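Local coordinates for protein luciferase-like monooxygenase (Streptomyces bottropensis, PDB 4US5) that probably acts as a flavin-utilising monooxygenase of the bacterial luciferase family, inserting oxygen from molecular oxygen into a substrate, at residues V75-V80 with I105-G110. Residues are numbered along the deposited sequence; the frame is centred on the assembly and turned at random.
With NA (sodium ion), chain N.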
loop_
_atom_site.group_PDB
_atom_site.type_symbol
_atom_site.label_atom_id
_atom_site.label_comp_id
_atom_site.label_asym_id
_atom_site.label_seq_id
_atom_site.Cartn_x
_atom_site.Cartn_y
_atom_site.Cartn_z
ATOM N N VAL B 75 -14.156 0.571 -1.153
ATOM C CA VAL B 75 -13.018 1.192 -0.440
ATOM C C VAL B 75 -12.071 1.726 -1.437
ATOM O O VAL B 75 -11.797 1.098 -2.490
ATOM C CB VAL B 75 -12.300 0.175 0.472
ATOM C CG1 VAL B 75 -11.346 0.862 1.395
ATOM C CG2 VAL B 75 -13.296 -0.626 1.296
ATOM N N GLY B 76 -11.547 2.925 -1.188
ATOM C CA GLY B 76 -10.638 3.515 -2.130
ATOM C C GLY B 76 -9.990 4.796 -1.669
ATOM O O GLY B 76 -10.091 5.176 -0.482
ATOM N N SER B 77 -9.300 5.433 -2.601
ATOM C CA SER B 77 -8.612 6.677 -2.370
ATOM C C SER B 77 -9.472 7.874 -2.691
ATOM O O SER B 77 -10.221 7.863 -3.678
ATOM C CB SER B 77 -7.353 6.733 -3.172
ATOM O OG SER B 77 -7.602 6.633 -4.578
ATOM N N GLY B 78 -9.407 8.880 -1.819
ATOM C CA GLY B 78 -10.118 10.164 -2.016
ATOM C C GLY B 78 -9.293 11.347 -1.521
ATOM O O GLY B 78 -9.672 11.981 -0.543
ATOM N N GLY B 79 -8.149 11.626 -2.131
ATOM C CA GLY B 79 -7.690 10.984 -3.359
ATOM C C GLY B 79 -6.173 10.810 -3.396
ATOM O O GLY B 79 -5.438 11.482 -2.654
ATOM N N VAL B 80 -5.691 9.946 -4.277
ATOM C CA VAL B 80 -4.274 9.848 -4.550
ATOM C C VAL B 80 -3.790 11.092 -5.305
ATOM O O VAL B 80 -4.378 11.501 -6.284
ATOM C CB VAL B 80 -3.963 8.580 -5.375
ATOM C CG1 VAL B 80 -2.568 8.650 -5.993
ATOM C CG2 VAL B 80 -4.083 7.362 -4.495
ATOM N N ILE B 105 -12.826 -1.602 -5.447
ATOM C CA ILE B 105 -11.814 -0.556 -5.213
ATOM C C ILE B 105 -12.087 0.679 -6.071
ATOM O O ILE B 105 -12.292 0.586 -7.296
ATOM C CB ILE B 105 -10.380 -1.076 -5.479
ATOM C CG1 ILE B 105 -10.051 -2.260 -4.584
ATOM C CG2 ILE B 105 -9.353 0.038 -5.331
ATOM C CD1 ILE B 105 -10.147 -2.031 -3.082
ATOM N N ASP B 106 -12.080 1.836 -5.421
ATOM C CA ASP B 106 -12.131 3.126 -6.087
ATOM C C ASP B 106 -10.724 3.741 -6.115
ATOM O O ASP B 106 -10.051 3.815 -5.096
ATOM C CB ASP B 106 -13.043 4.097 -5.311
ATOM C CG ASP B 106 -14.479 3.719 -5.359
ATOM O OD1 ASP B 106 -14.892 2.942 -6.282
ATOM O OD2 ASP B 106 -15.249 4.215 -4.491
ATOM N N LEU B 107 -10.321 4.236 -7.279
ATOM C CA LEU B 107 -9.152 5.030 -7.409
ATOM C C LEU B 107 -9.551 6.493 -7.634
ATOM O O LEU B 107 -9.659 6.954 -8.788
ATOM C CB LEU B 107 -8.295 4.508 -8.558
ATOM C CG LEU B 107 -7.011 5.230 -8.926
ATOM C CD1 LEU B 107 -6.202 5.663 -7.713
ATOM C CD2 LEU B 107 -6.154 4.335 -9.820
ATOM N N GLY B 108 -9.805 7.201 -6.547
ATOM C CA GLY B 108 -10.026 8.629 -6.591
ATOM C C GLY B 108 -8.701 9.365 -6.681
ATOM O O GLY B 108 -7.742 9.017 -5.980
ATOM N N ILE B 109 -8.655 10.356 -7.559
ATOM C CA ILE B 109 -7.442 11.124 -7.872
ATOM C C ILE B 109 -7.710 12.557 -7.498
ATOM O O ILE B 109 -8.751 13.090 -7.846
ATOM C CB ILE B 109 -7.157 11.072 -9.386
ATOM C CG1 ILE B 109 -6.865 9.649 -9.831
ATOM C CG2 ILE B 109 -6.011 12.007 -9.761
ATOM C CD1 ILE B 109 -5.722 8.987 -9.117
ATOM N N GLY B 110 -6.791 13.156 -6.764
ATOM C CA GLY B 110 -6.925 14.539 -6.331
ATOM C C GLY B 110 -5.718 15.394 -6.677
ATOM O O GLY B 110 -4.656 14.869 -7.018
HETATM NA NA NA N . -2.151 15.442 -7.831
#
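Residues 75-80 and 105-110 are neighbouring parallel strands in the buried sheet of the chain, paired through their backbones, the first broken by a beta bulge and the second continuous. Before the bulge the ladder is regular: Asp106 N donates to Val75 O at 3.0 Å, and Ser77 N to Asp106 O at 3.1 Å, both donors lying above the carbonyl planes. Gly76 CA makes a CA-H...O contact with Asp106 O at 3.0 Å, the two strands lying close at this bare residue.

At Gly78 the chain turns a corner, and a non-prolyl cis peptide joins Gly78 to Gly79, so the register slips by one residue. Ser77 bridges the irregularity. With OG in the crowded position between backbone N and carbonyl carbon (chi1 60°), its hydroxyl donates to Gly108 O at 2.8 Å, in the carbonyl plane and on a lone pair. Val80 N reaches the same oxygen from above that plane, also at 2.8 Å, so two donors grip Gly108 O, and Gly108 N gives a weak bond to Ser77 O. Helix 87-100 connects the strands as a beta-alpha-beta unit of the TIM barrel, and a non-prolyl cis peptide in such a bulge is a recurrent feature of the bacterial luciferase family.

On the helix-facing side, Val80 CG2 meets Leu107 CD1 at 4.2 Å, and Phe94 of that helix packs against both side chains. From the other face, Asp106 OD2 takes a hydrogen bond from Trp44 and a salt bridge from Arg42, and OD1 a salt bridge from Arg74. Past the bulge, Gly110 N donates almost straight (170°) to Val80 O. A sodium ion is coordinated by Gly110 O at 2.7 Å.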